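Local coordinates for putative lipoprotein (Clostridium difficile, PDB 4EXR) that is of unknown function but is probably an extracytoplasmic lipoprotein built from two PepSY (peptidase propeptide and YPEB) repeats, with a sodium ion bound in this crystal, at residues Glu23-Gln28 with Lys132-Asp137; Asp47-Asp52 with Val102-Lys107; Lys125-Ile130 with Ile147-Asp152. All blocks are in the same frame, centred on the assembly; numbering follows the deposited sequence. Where two conformers were deposited one is given.

Interaction 1 (Glu23-Gln28 with Lys132-Asp137); sequences ENLMEQ and KEWSLD. With NA (sodium ion), chain B.
K132 and E23 form the one salt bridge of this contact, K132 NZ lying 2.7 Å from E23 OE1. The ammonium meets that oxygen from above the carboxylate, 55° out of its plane, and the two side chains cross obliquely. The lysine leaves its strand pointing away from 23-28; chi2 (-70°) bends CD off this first direction, beyond it the chain runs extended, and NZ ends at the acid, where it also lies 3.5 Å from E23 CB. E23 is exposed and poorly ordered, so its end of the bridge is probably mobile. Next to it the short loop is braced internally: N24 OD1 accepts from M26 N at 3.1 Å, an Asx turn leading into the 3-10 turn at 25-26. That turn presents L25, the apolar centre of the contact. CG of L25 sits over the strand backbone, 3.7 Å from K132 O, while CD1 reaches E133 CA and, at 3.8 Å, W134 CD1. The indole comes within range of the leucine through this pyrrole-side carbon, and the methyl approaches the ring obliquely. L25 also packs on F30, W134 on P116 of helix 116-126, and selenomethionine M26 lies against Q117, E121 and L124 of that helix. Toward the far end of strand 130-139, D137 OD1 binds the sodium ion at 2.3 Å; V51 O, D52 OD1 and two waters share the metal. An N-terminal segment is thus packed across the start of a central strand of the eight-stranded antiparallel sheet, the first strand of the second PepSY repeat.

Interaction 2 (Asp47-Asp52 with Val102-Lys107); sequences DADIVD and VARKEK. With NA (sodium ion), chain B.
The guanidinium of R104 is met at its edge, close to its own plane, by acceptors from D47 and D49. NH1 and NH2 both close on D47 O: the NH1 bond is 2.8 Å long with an angle of 155° at the hydrogen, and the NH2 bond is 3.2 Å. NH1 also donates to D49 OD2 at 2.9 Å, approaching 68° out of the carboxylate plane, whereas NH2 to D47 OD2 is a weak bond. Both carboxylates are turned steeply against the guanidinium, and NE of R104 is engaged by D71, so three acids surround this arginine. The D49 side chain crosses the extended R104 chain at about a right angle, D49 OD2 lying 3.3 Å from R104 CD. The 3-10 turn 103-106, in the loop between strand 86-93 and helix 116-126, is thereby fastened to the start of strand 49-58, the first strand of the N-terminal repeat. K107 lies side by side with D49, CB to CB 3.6 Å, and its CA makes a CH...O contact with I50 O. Beyond it, V51 packs CG1 against E106 CB at 4.0 Å. V51 and D52 form a classic beta bulge opposite E67; V51 O and D52 OD1 both bind the sodium ion, D52 OD1 at 2.4 Å. Water 2 on the metal donates to E106 O, bringing this loop into the second shell of the site.

Interaction 3 (Lys125-Ile130 with Ile147-Asp152); sequences KEQNGI and IRIDKD
An antiparallel strand pairing, begun a few residues after helix 116-126, joins I130 to D150 near the surface end of the second PepSY repeat. The two residues are a hydrogen-bonded pair: I130 N donates to D150 O at 2.9 Å and D150 N to I130 O at 2.8 Å, both nearly straight. I149 CA adds a CH...O contact to I130 O. Leading into the bridge, 127-130 runs at 92° to 148-151 and lays its backbone on the side chains of I149 and K151. Of I149, CD1 touches Q127 O at 3.5 Å and CG2 touches both N128 O and G129 CA; the residue packs further on A123 and L124 of the helix and on V131. Strands 130-139 and 142-151 form a beta hairpin, and this contact lies at its open end, where the helix is folded back against the sheet. G129 has phi/psi of 142°/-155°, and a beta carbon there would collide with D150 O and I149 CG2. K151 runs past the turn, its CB 3.5 Å from N128 O. The same oxygen accepts a hydrogen bond from Q127 NE2 at 3.0 Å, in the carbonyl plane and on a lone pair, the bend at chi2 turning CD of Q127 back toward its own turn. R148, beyond the pairing, is salt-bridged to D157.

From the N terminus, 23-28 waits 104 residues for its partner 132-137, so interaction 1 closes a loop spanning helix 34-44, the first four strands and helix 116-126. Interaction 2, its closest ends 50 residues apart, lies wholly within that loop and holds 102-107 to strand 49-58. Interaction 3 opens at 125-130, before interaction 1 has closed, and ends at 147-152 after it; the two cross and share the pairing of strands 130-139 and 142-151 through K132 and E133 with R148. Interactions 1 and 2 meet at the sodium ion, where D137 joins D52 across neighbouring strands. Interactions 2 and 3 stay apart, their nearest atoms about 12 Å distant.

Interaction 1 (Glu23-Gln28 with Lys132-Asp137)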
ATOM      1  N   GLU A  23      16.415 -18.906   9.763  1.00 70.87           N
ATOM      2  CA  GLU A  23      16.009 -17.555  10.123  1.00 66.24           C
ATOM      3  C   GLU A  23      17.172 -16.675  10.592  1.00 55.31           C
ATOM      4  O   GLU A  23      16.985 -15.494  10.870  1.00 56.72           O
ATOM      5  CB  GLU A  23      14.934 -17.623  11.207  1.00 73.12           C
ATOM      6  CG  GLU A  23      14.171 -18.943  11.205  1.00 85.52           C
ATOM      7  CD  GLU A  23      13.064 -18.992  12.239  1.00 96.91           C
ATOM      8  OE1 GLU A  23      12.785 -17.951  12.872  1.00101.32           O
ATOM      9  OE2 GLU A  23      12.470 -20.075  12.416  1.00101.78           O
ATOM     10  N   ASN A  24      18.369 -17.245  10.676  1.00 46.73           N
ATOM     11  CA  ASN A  24      19.536 -16.473  11.090  1.00 44.75           C
ATOM     12  C   ASN A  24      20.064 -15.638   9.930  1.00 40.95           C
ATOM     13  O   ASN A  24      20.592 -16.182   8.962  1.00 48.90           O
ATOM     14  CB  ASN A  24      20.635 -17.403  11.619  1.00 51.08           C
ATOM     15  CG  ASN A  24      21.660 -16.679  12.481  1.00 51.81           C
ATOM     16  OD1 ASN A  24      21.763 -15.451  12.461  1.00 68.67           O
ATOM     17  ND2 ASN A  24      22.417 -17.442  13.250  1.00 59.72           N
ATOM     18  N   LEU A  25      19.917 -14.317  10.020  1.00 40.88           N
ATOM     19  CA  LEU A  25      20.411 -13.433   8.972  1.00 34.51           C
ATOM     20  C   LEU A  25      21.924 -13.522   8.841  1.00 39.18           C
ATOM     21  O   LEU A  25      22.478 -13.260   7.775  1.00 45.02           O
ATOM     22  CB  LEU A  25      20.008 -11.976   9.232  1.00 36.13           C
ATOM     23  CG  LEU A  25      18.546 -11.564   9.095  1.00 37.19           C
ATOM     24  CD1 LEU A  25      18.440 -10.037   9.076  1.00 30.20           C
ATOM     25  CD2 LEU A  25      17.929 -12.170   7.846  1.00 41.92           C
HETATM   26  N   MSE A  26      22.588 -13.886   9.933  1.00 40.64           N
HETATM   27  CA  MSE A  26      24.041 -14.008   9.942  1.00 45.92           C
HETATM   28  C   MSE A  26      24.540 -15.209   9.139  1.00 57.34           C
HETATM   29  O   MSE A  26      25.700 -15.248   8.723  1.00 66.97           O
HETATM   30  CB  MSE A  26      24.560 -14.082  11.379  1.00 47.42           C
HETATM   31  CG  MSE A  26      24.723 -12.723  12.022  1.00 49.69           C
HETATM   32 SE   MSE A  26      26.253 -11.784  11.247  0.75 66.60          SE
HETATM   33  CE  MSE A  26      27.651 -12.542  12.388  1.00 58.34           C
ATOM     34  N   GLU A  27      23.666 -16.187   8.922  1.00 48.71           N
ATOM     35  CA  GLU A  27      24.052 -17.382   8.181  1.00 54.78           C
ATOM     36  C   GLU A  27      23.481 -17.364   6.766  1.00 55.66           C
ATOM     37  O   GLU A  27      23.426 -18.398   6.097  1.00 56.67           O
ATOM     38  CB  GLU A  27      23.625 -18.646   8.939  1.00 66.67           C
ATOM     39  CG  GLU A  27      24.345 -18.812  10.276  1.00 86.82           C
ATOM     40  CD  GLU A  27      23.791 -19.948  11.122  1.00102.38           C
ATOM     41  OE1 GLU A  27      22.679 -20.431  10.825  1.00104.31           O
ATOM     42  OE2 GLU A  27      24.474 -20.354  12.089  1.00108.60           O
ATOM     43  N   GLN A  28      23.046 -16.189   6.317  1.00 43.87           N
ATOM     44  CA  GLN A  28      22.516 -16.046   4.965  1.00 41.14           C
ATOM     45  C   GLN A  28      23.489 -15.270   4.090  1.00 50.62           C
ATOM     46  O   GLN A  28      24.259 -14.444   4.583  1.00 46.40           O
ATOM     47  CB  GLN A  28      21.161 -15.319   4.983  1.00 40.30           C
ATOM     48  CG  GLN A  28      20.039 -16.097   5.647  1.00 44.99           C
ATOM     49  CD  GLN A  28      19.612 -17.315   4.853  1.00 54.20           C
ATOM     50  OE1 GLN A  28      19.620 -17.309   3.617  1.00 54.59           O
ATOM     51  NE2 GLN A  28      19.230 -18.371   5.560  1.00 61.50           N
ATOM     52  N   LYS A 132      17.463 -11.765  13.722  1.00 31.97           N
ATOM     53  CA  LYS A 132      16.233 -11.992  12.971  1.00 33.41           C
ATOM     54  C   LYS A 132      15.936 -10.880  11.973  1.00 38.33           C
ATOM     55  O   LYS A 132      15.322 -11.122  10.940  1.00 37.36           O
ATOM     56  CB  LYS A 132      15.041 -12.092  13.926  1.00 34.01           C
ATOM     57  CG  LYS A 132      15.124 -13.233  14.923  1.00 46.28           C
ATOM     58  CD  LYS A 132      14.950 -14.579  14.244  1.00 56.67           C
ATOM     59  CE  LYS A 132      14.991 -15.710  15.262  1.00 70.06           C
ATOM     60  NZ  LYS A 132      14.668 -17.017  14.636  1.00 82.65           N
ATOM     61  N   GLU A 133      16.346  -9.659  12.312  1.00 35.01           N
ATOM     62  CA  GLU A 133      16.059  -8.494  11.486  0.50 32.01           C
ATOM     63  C   GLU A 133      17.093  -7.417  11.752  1.00 32.47           C
ATOM     64  O   GLU A 133      17.715  -7.386  12.814  1.00 32.72           O
ATOM     65  CB  GLU A 133      14.654  -7.944  11.792  0.50 36.93           C
ATOM     66  CG  GLU A 133      14.213  -6.795  10.874  0.50 45.24           C
ATOM     67  CD  GLU A 133      13.163  -5.892  11.496  0.50 47.51           C
ATOM     68  OE1 GLU A 133      12.253  -6.418  12.166  0.50 55.05           O
ATOM     69  OE2 GLU A 133      13.254  -4.655  11.318  0.50 34.64           O
ATOM     70  N   TRP A 134      17.292  -6.540  10.768  1.00 31.46           N
ATOM     71  CA  TRP A 134      18.041  -5.321  11.023  1.00 27.75           C
ATOM     72  C   TRP A 134      17.339  -4.172  10.324  1.00 27.93           C
ATOM     73  O   TRP A 134      16.627  -4.369   9.339  1.00 25.61           O
ATOM     74  CB  TRP A 134      19.527  -5.414  10.646  1.00 27.62           C
ATOM     75  CG  TRP A 134      19.862  -5.582   9.188  1.00 27.52           C
ATOM     76  CD1 TRP A 134      20.292  -6.737   8.570  1.00 32.17           C
ATOM     77  CD2 TRP A 134      19.838  -4.568   8.169  1.00 28.86           C
ATOM     78  NE1 TRP A 134      20.526  -6.492   7.240  1.00 32.69           N
ATOM     79  CE2 TRP A 134      20.255  -5.179   6.967  1.00 31.05           C
ATOM     80  CE3 TRP A 134      19.504  -3.206   8.158  1.00 25.84           C
ATOM     81  CZ2 TRP A 134      20.335  -4.479   5.772  1.00 26.65           C
ATOM     82  CZ3 TRP A 134      19.594  -2.515   6.967  1.00 28.55           C
ATOM     83  CH2 TRP A 134      20.001  -3.152   5.790  1.00 27.30           C
ATOM     84  N   SER A 135      17.511  -2.981  10.874  1.00 24.47           N
ATOM     85  CA  SER A 135      17.011  -1.782  10.234  1.00 23.16           C
ATOM     86  C   SER A 135      17.987  -0.634  10.452  1.00 25.67           C
ATOM     87  O   SER A 135      18.900  -0.717  11.278  1.00 27.84           O
ATOM     88  CB  SER A 135      15.603  -1.435  10.724  1.00 28.79           C
ATOM     89  OG  SER A 135      15.537  -1.353  12.132  1.00 35.74           O
ATOM     90  N   LEU A 136      17.809   0.415   9.668  1.00 24.29           N
ATOM     91  CA  LEU A 136      18.541   1.645   9.847  1.00 21.99           C
ATOM     92  C   LEU A 136      17.486   2.681  10.176  1.00 22.98           C
ATOM     93  O   LEU A 136      16.448   2.740   9.522  1.00 23.39           O
ATOM     94  CB  LEU A 136      19.273   2.015   8.563  1.00 25.57           C
ATOM     95  CG  LEU A 136      20.599   1.280   8.391  1.00 30.08           C
ATOM     96  CD1 LEU A 136      20.988   1.229   6.922  1.00 29.46           C
ATOM     97  CD2 LEU A 136      21.677   1.975   9.229  1.00 26.57           C
ATOM     98  N   ASP A 137      17.755   3.483  11.201  1.00 21.77           N
ATOM     99  CA  ASP A 137      16.808   4.479  11.680  1.00 26.45           C
ATOM    100  C   ASP A 137      17.611   5.664  12.209  1.00 28.05           C
ATOM    101  O   ASP A 137      18.831   5.568  12.375  1.00 26.83           O
ATOM    102  CB  ASP A 137      15.941   3.877  12.789  1.00 28.84           C
ATOM    103  CG  ASP A 137      14.647   4.671  13.039  1.00 40.59           C
ATOM    104  OD1 ASP A 137      14.332   5.615  12.272  1.00 31.85           O
ATOM    105  OD2 ASP A 137      13.933   4.336  14.007  1.00 40.44           O
TER
HETATM  106 NA    NA B 301      13.229   6.405  10.373  1.00 37.65          NA
HETATM  107  O   HOH W   1      11.039   7.182   9.929  1.00 34.87           O
HETATM  108  O   HOH W   2      14.394   8.422  10.646  1.00 31.10           O

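Interaction 2 (Asp47-Asp52 with Val102-Lys107)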
ATOM      1  N   ASP A  47      13.665  12.394  -6.161  1.00 30.23           N
ATOM      2  CA  ASP A  47      13.631  13.543  -5.249  1.00 31.44           C
ATOM      3  C   ASP A  47      13.337  13.152  -3.797  1.00 32.46           C
ATOM      4  O   ASP A  47      13.254  14.007  -2.911  1.00 34.29           O
ATOM      5  CB  ASP A  47      12.614  14.585  -5.732  1.00 41.75           C
ATOM      6  CG  ASP A  47      12.785  15.931  -5.042  1.00 60.97           C
ATOM      7  OD1 ASP A  47      13.942  16.296  -4.725  1.00 54.45           O
ATOM      8  OD2 ASP A  47      11.765  16.613  -4.805  1.00 72.21           O
ATOM      9  N   ALA A  48      13.192  11.854  -3.545  1.00 24.60           N
ATOM     10  CA  ALA A  48      12.819  11.398  -2.209  1.00 26.48           C
ATOM     11  C   ALA A  48      14.045  11.190  -1.312  1.00 33.21           C
ATOM     12  O   ALA A  48      15.121  10.827  -1.793  1.00 36.87           O
ATOM     13  CB  ALA A  48      12.018  10.090  -2.305  1.00 24.18           C
ATOM     14  N   ASP A  49      13.867  11.402  -0.011  1.00 25.98           N
ATOM     15  CA  ASP A  49      14.885  11.070   0.981  1.00 23.99           C
ATOM     16  C   ASP A  49      14.495   9.792   1.697  1.00 23.53           C
ATOM     17  O   ASP A  49      13.358   9.649   2.123  1.00 21.46           O
ATOM     18  CB  ASP A  49      15.005  12.169   2.030  1.00 25.38           C
ATOM     19  CG  ASP A  49      15.493  13.476   1.448  1.00 42.53           C
ATOM     20  OD1 ASP A  49      16.433  13.449   0.621  1.00 39.61           O
ATOM     21  OD2 ASP A  49      14.920  14.523   1.808  1.00 41.26           O
ATOM     22  N   ILE A  50      15.440   8.875   1.864  1.00 20.90           N
ATOM     23  CA  ILE A  50      15.144   7.632   2.570  1.00 20.70           C
ATOM     24  C   ILE A  50      15.054   7.879   4.065  1.00 23.22           C
ATOM     25  O   ILE A  50      15.942   8.501   4.658  1.00 22.27           O
ATOM     26  CB  ILE A  50      16.219   6.556   2.284  1.00 22.67           C
ATOM     27  CG1 ILE A  50      16.143   6.147   0.808  1.00 25.93           C
ATOM     28  CG2 ILE A  50      16.035   5.352   3.219  1.00 19.06           C
ATOM     29  CD1 ILE A  50      17.215   5.120   0.383  1.00 23.69           C
ATOM     30  N   VAL A  51      13.979   7.394   4.673  1.00 20.07           N
ATOM     31  CA  VAL A  51      13.761   7.605   6.100  1.00 21.38           C
ATOM     32  C   VAL A  51      13.800   6.302   6.912  1.00 23.42           C
ATOM     33  O   VAL A  51      13.946   6.334   8.122  1.00 21.85           O
ATOM     34  CB  VAL A  51      12.426   8.391   6.382  1.00 22.86           C
ATOM     35  CG1 VAL A  51      12.467   9.786   5.737  1.00 21.02           C
ATOM     36  CG2 VAL A  51      11.207   7.603   5.894  1.00 23.87           C
ATOM     37  N   ASP A  52      13.672   5.159   6.244  1.00 22.64           N
ATOM     38  CA  ASP A  52      13.757   3.858   6.916  1.00 23.89           C
ATOM     39  C   ASP A  52      14.236   2.818   5.919  1.00 22.27           C
ATOM     40  O   ASP A  52      13.886   2.876   4.733  1.00 22.89           O
ATOM     41  CB  ASP A  52      12.396   3.399   7.490  1.00 24.46           C
ATOM     42  CG  ASP A  52      11.896   4.280   8.639  1.00 42.35           C
ATOM     43  OD1 ASP A  52      12.505   4.258   9.742  1.00 32.63           O
ATOM     44  OD2 ASP A  52      10.864   4.969   8.445  1.00 42.18           O
ATOM     45  N   VAL A 102       8.563  18.733   5.866  1.00 32.95           N
ATOM     46  CA  VAL A 102       8.674  18.369   7.283  1.00 32.17           C
ATOM     47  C   VAL A 102       9.025  16.872   7.454  1.00 32.93           C
ATOM     48  O   VAL A 102       9.843  16.506   8.311  1.00 34.67           O
ATOM     49  CB  VAL A 102       7.400  18.724   8.075  1.00 32.67           C
ATOM     50  CG1 VAL A 102       7.360  17.969   9.391  1.00 39.29           C
ATOM     51  CG2 VAL A 102       7.349  20.250   8.339  1.00 33.92           C
ATOM     52  N   ALA A 103       8.410  16.012   6.647  1.00 29.01           N
ATOM     53  CA  ALA A 103       8.722  14.568   6.714  1.00 28.32           C
ATOM     54  C   ALA A 103      10.190  14.279   6.415  1.00 28.75           C
ATOM     55  O   ALA A 103      10.760  13.306   6.913  1.00 29.15           O
ATOM     56  CB  ALA A 103       7.820  13.770   5.763  1.00 27.09           C
ATOM     57  N   ARG A 104      10.800  15.121   5.583  1.00 26.95           N
ATOM     58  CA  ARG A 104      12.188  14.927   5.179  1.00 28.16           C
ATOM     59  C   ARG A 104      13.176  15.017   6.335  1.00 32.11           C
ATOM     60  O   ARG A 104      14.327  14.597   6.195  1.00 31.42           O
ATOM     61  CB  ARG A 104      12.586  15.962   4.133  1.00 32.20           C
ATOM     62  CG  ARG A 104      11.853  15.874   2.824  1.00 29.08           C
ATOM     63  CD  ARG A 104      12.550  16.815   1.880  1.00 35.80           C
ATOM     64  NE  ARG A 104      11.920  16.938   0.573  1.00 30.82           N
ATOM     65  CZ  ARG A 104      12.277  16.224  -0.483  1.00 27.76           C
ATOM     66  NH1 ARG A 104      13.236  15.307  -0.376  1.00 30.12           N
ATOM     67  NH2 ARG A 104      11.674  16.423  -1.638  1.00 30.11           N
ATOM     68  N   LYS A 105      12.759  15.598   7.460  1.00 32.30           N
ATOM     69  CA  LYS A 105      13.669  15.739   8.596  1.00 32.27           C
ATOM     70  C   LYS A 105      14.096  14.397   9.202  1.00 37.68           C
ATOM     71  O   LYS A 105      15.091  14.320   9.926  1.00 32.21           O
ATOM     72  CB  LYS A 105      13.078  16.666   9.663  1.00 40.36           C
ATOM     73  CG  LYS A 105      12.862  18.101   9.139  1.00 50.18           C
ATOM     74  CD  LYS A 105      12.204  18.998  10.182  1.00 66.34           C
ATOM     75  CE  LYS A 105      13.218  19.536  11.189  1.00 76.34           C
ATOM     76  NZ  LYS A 105      14.120  20.572  10.600  1.00 75.69           N
ATOM     77  N   GLU A 106      13.355  13.343   8.879  1.00 34.62           N
ATOM     78  CA  GLU A 106      13.655  12.004   9.376  1.00 30.38           C
ATOM     79  C   GLU A 106      14.681  11.271   8.512  1.00 28.70           C
ATOM     80  O   GLU A 106      14.984  10.096   8.749  1.00 25.52           O
ATOM     81  CB  GLU A 106      12.365  11.190   9.440  1.00 29.85           C
ATOM     82  CG  GLU A 106      11.315  11.790  10.353  1.00 45.25           C
ATOM     83  CD  GLU A 106      11.136  10.987  11.629  1.00 76.75           C
ATOM     84  OE1 GLU A 106      12.154  10.565  12.227  1.00 83.12           O
ATOM     85  OE2 GLU A 106       9.972  10.765  12.026  1.00 88.23           O
ATOM     86  N   LYS A 107      15.220  11.950   7.509  1.00 24.15           N
ATOM     87  CA  LYS A 107      16.069  11.255   6.549  1.00 28.33           C
ATOM     88  C   LYS A 107      17.326  10.688   7.192  1.00 32.73           C
ATOM     89  O   LYS A 107      17.948  11.314   8.055  1.00 26.23           O
ATOM     90  CB  LYS A 107      16.424  12.134   5.351  1.00 26.77           C
ATOM     91  CG  LYS A 107      17.235  13.368   5.677  1.00 33.41           C
ATOM     92  CD  LYS A 107      17.658  14.033   4.377  1.00 50.46           C
ATOM     93  CE  LYS A 107      18.185  15.424   4.600  1.00 56.93           C
ATOM     94  NZ  LYS A 107      17.161  16.285   5.257  1.00 64.49           N
TER
HETATM   95 NA    NA B 301      13.229   6.405  10.373  1.00 37.65          NA
HETATM   96  O   HOH W   1      11.039   7.182   9.929  1.00 34.87           O
HETATM   97  O   HOH W   2      14.394   8.422  10.646  1.00 31.10           O

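Interaction 3 (Lys125-Ile130 with Ile147-Asp152)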
ATOM      1  N   LYS A 125      28.285  -9.411  19.749  1.00 42.57           N
ATOM      2  CA  LYS A 125      29.290  -9.414  20.807  1.00 47.29           C
ATOM      3  C   LYS A 125      28.748  -8.755  22.065  1.00 52.14           C
ATOM      4  O   LYS A 125      29.284  -8.942  23.157  1.00 56.58           O
ATOM      5  CB  LYS A 125      30.566  -8.700  20.351  1.00 53.42           C
ATOM      6  CG  LYS A 125      31.236  -9.341  19.149  1.00 52.34           C
ATOM      7  CD  LYS A 125      32.739  -9.430  19.335  1.00 60.37           C
ATOM      8  CE  LYS A 125      33.382  -8.068  19.451  1.00 62.34           C
ATOM      9  NZ  LYS A 125      34.836  -8.204  19.757  1.00 72.33           N
ATOM     10  N   GLU A 126      27.690  -7.971  21.907  1.00 53.52           N
ATOM     11  CA  GLU A 126      27.035  -7.329  23.041  1.00 53.74           C
ATOM     12  C   GLU A 126      25.978  -8.259  23.632  1.00 55.47           C
ATOM     13  O   GLU A 126      25.693  -8.226  24.834  1.00 55.18           O
ATOM     14  CB  GLU A 126      26.382  -6.014  22.605  1.00 48.21           C
ATOM     15  CG  GLU A 126      25.803  -5.208  23.748  1.00 58.89           C
ATOM     16  CD  GLU A 126      26.877  -4.666  24.680  1.00 77.91           C
ATOM     17  OE1 GLU A 126      28.031  -4.486  24.222  1.00 78.32           O
ATOM     18  OE2 GLU A 126      26.567  -4.422  25.868  1.00 83.46           O
ATOM     19  N   GLN A 127      25.406  -9.092  22.771  1.00 46.18           N
ATOM     20  CA  GLN A 127      24.280  -9.933  23.142  1.00 43.30           C
ATOM     21  C   GLN A 127      24.205 -11.101  22.179  1.00 44.46           C
ATOM     22  O   GLN A 127      23.762 -10.935  21.041  1.00 44.77           O
ATOM     23  CB  GLN A 127      22.984  -9.121  23.072  1.00 45.88           C
ATOM     24  CG  GLN A 127      21.721  -9.933  23.318  1.00 51.98           C
ATOM     25  CD  GLN A 127      21.735 -10.631  24.667  1.00 62.96           C
ATOM     26  OE1 GLN A 127      21.809  -9.983  25.713  1.00 62.36           O
ATOM     27  NE2 GLN A 127      21.677 -11.963  24.649  1.00 60.01           N
ATOM     28  N   ASN A 128      24.656 -12.279  22.611  1.00 42.52           N
ATOM     29  CA  ASN A 128      24.606 -13.435  21.720  0.50 45.44           C
ATOM     30  C   ASN A 128      23.171 -13.860  21.417  1.00 47.49           C
ATOM     31  O   ASN A 128      22.220 -13.416  22.064  1.00 53.66           O
ATOM     32  CB  ASN A 128      25.426 -14.617  22.253  0.50 46.48           C
ATOM     33  CG  ASN A 128      25.821 -15.595  21.152  0.50 47.22           C
ATOM     34  OD1 ASN A 128      25.847 -15.239  19.971  0.50 45.14           O
ATOM     35  ND2 ASN A 128      26.125 -16.828  21.531  0.50 57.15           N
ATOM     36  N   GLY A 129      23.021 -14.695  20.399  1.00 48.58           N
ATOM     37  CA  GLY A 129      21.716 -15.163  19.989  1.00 45.81           C
ATOM     38  C   GLY A 129      21.653 -15.244  18.487  1.00 44.97           C
ATOM     39  O   GLY A 129      22.682 -15.371  17.827  1.00 50.41           O
ATOM     40  N   ILE A 130      20.438 -15.158  17.954  1.00 38.63           N
ATOM     41  CA  ILE A 130      20.189 -15.236  16.523  1.00 38.78           C
ATOM     42  C   ILE A 130      19.622 -13.909  16.006  1.00 37.62           C
ATOM     43  O   ILE A 130      18.634 -13.405  16.543  1.00 37.84           O
ATOM     44  CB  ILE A 130      19.163 -16.341  16.214  1.00 43.70           C
ATOM     45  CG1 ILE A 130      19.647 -17.696  16.747  1.00 55.64           C
ATOM     46  CG2 ILE A 130      18.876 -16.406  14.727  1.00 46.84           C
ATOM     47  CD1 ILE A 130      20.988 -18.132  16.200  1.00 59.20           C
ATOM     48  N   ILE A 147      19.597  -3.802  15.528  1.00 30.98           N
ATOM     49  CA  ILE A 147      19.697  -5.237  15.272  1.00 30.48           C
ATOM     50  C   ILE A 147      18.783  -6.003  16.220  1.00 32.23           C
ATOM     51  O   ILE A 147      18.876  -5.857  17.440  1.00 31.00           O
ATOM     52  CB  ILE A 147      21.155  -5.745  15.443  1.00 26.11           C
ATOM     53  CG1 ILE A 147      22.141  -4.840  14.680  1.00 28.34           C
ATOM     54  CG2 ILE A 147      21.268  -7.221  15.038  1.00 25.61           C
ATOM     55  CD1 ILE A 147      21.890  -4.750  13.192  1.00 28.60           C
ATOM     56  N   ARG A 148      17.895  -6.816  15.657  1.00 28.45           N
ATOM     57  CA  ARG A 148      16.992  -7.626  16.463  1.00 31.02           C
ATOM     58  C   ARG A 148      17.601  -9.021  16.672  1.00 33.53           C
ATOM     59  O   ARG A 148      17.894  -9.723  15.708  1.00 34.09           O
ATOM     60  CB  ARG A 148      15.620  -7.733  15.790  1.00 33.72           C
ATOM     61  CG  ARG A 148      14.743  -8.849  16.338  1.00 47.38           C
ATOM     62  CD  ARG A 148      14.333  -8.577  17.773  1.00 59.21           C
ATOM     63  NE  ARG A 148      13.530  -7.360  17.878  1.00 74.02           N
ATOM     64  CZ  ARG A 148      12.239  -7.333  18.194  1.00 76.14           C
ATOM     65  NH1 ARG A 148      11.587  -8.462  18.457  1.00 71.23           N
ATOM     66  NH2 ARG A 148      11.602  -6.169  18.262  1.00 72.88           N
ATOM     67  N   ILE A 149      17.808  -9.396  17.932  1.00 31.06           N
ATOM     68  CA  ILE A 149      18.465 -10.657  18.283  1.00 33.41           C
ATOM     69  C   ILE A 149      17.601 -11.426  19.272  1.00 38.76           C
ATOM     70  O   ILE A 149      17.224 -10.887  20.310  1.00 42.58           O
ATOM     71  CB  ILE A 149      19.880 -10.417  18.902  1.00 37.08           C
ATOM     72  CG1 ILE A 149      20.822  -9.794  17.869  1.00 34.09           C
ATOM     73  CG2 ILE A 149      20.488 -11.726  19.461  1.00 36.36           C
ATOM     74  CD1 ILE A 149      22.109  -9.240  18.447  1.00 35.61           C
ATOM     75  N   ASP A 150      17.283 -12.677  18.940  1.00 37.25           N
ATOM     76  CA  ASP A 150      16.519 -13.558  19.823  1.00 40.75           C
ATOM     77  C   ASP A 150      17.456 -14.512  20.559  1.00 38.02           C
ATOM     78  O   ASP A 150      18.342 -15.102  19.948  1.00 38.06           O
ATOM     79  CB  ASP A 150      15.497 -14.391  19.034  1.00 43.22           C
ATOM     80  CG  ASP A 150      14.390 -13.548  18.424  1.00 58.55           C
ATOM     81  OD1 ASP A 150      14.354 -12.325  18.681  1.00 52.00           O
ATOM     82  OD2 ASP A 150      13.548 -14.119  17.696  1.00 64.15           O
ATOM     83  N   LYS A 151      17.243 -14.663  21.863  1.00 41.70           N
ATOM     84  CA  LYS A 151      18.028 -15.579  22.693  1.00 46.83           C
ATOM     85  C   LYS A 151      17.116 -16.156  23.782  1.00 52.08           C
ATOM     86  O   LYS A 151      16.599 -15.414  24.624  1.00 55.55           O
ATOM     87  CB  LYS A 151      19.226 -14.840  23.318  1.00 47.21           C
ATOM     88  CG  LYS A 151      20.010 -15.626  24.381  1.00 58.03           C
ATOM     89  CD  LYS A 151      20.982 -16.619  23.757  1.00 59.02           C
ATOM     90  CE  LYS A 151      21.941 -17.210  24.792  1.00 67.28           C
ATOM     91  NZ  LYS A 151      22.736 -16.181  25.530  1.00 73.56           N
ATOM     92  N   ASP A 152      16.922 -17.473  23.752  1.00 54.15           N
ATOM     93  CA  ASP A 152      16.005 -18.164  24.665  1.00 60.11           C
ATOM     94  C   ASP A 152      14.593 -17.604  24.489  1.00 59.44           C
ATOM     95  O   ASP A 152      14.072 -17.555  23.372  1.00 63.91           O
ATOM     96  CB  ASP A 152      16.482 -18.054  26.123  1.00 63.11           C
ATOM     97  CG  ASP A 152      15.809 -19.069  27.051  1.00 73.54           C
ATOM     98  OD1 ASP A 152      15.239 -20.071  26.551  1.00 63.00           O
ATOM     99  OD2 ASP A 152      15.861 -18.862  28.285  1.00 72.72           O
TER
HETATM  100  O   HOH W   3      25.524 -17.495  24.226  1.00 51.88           O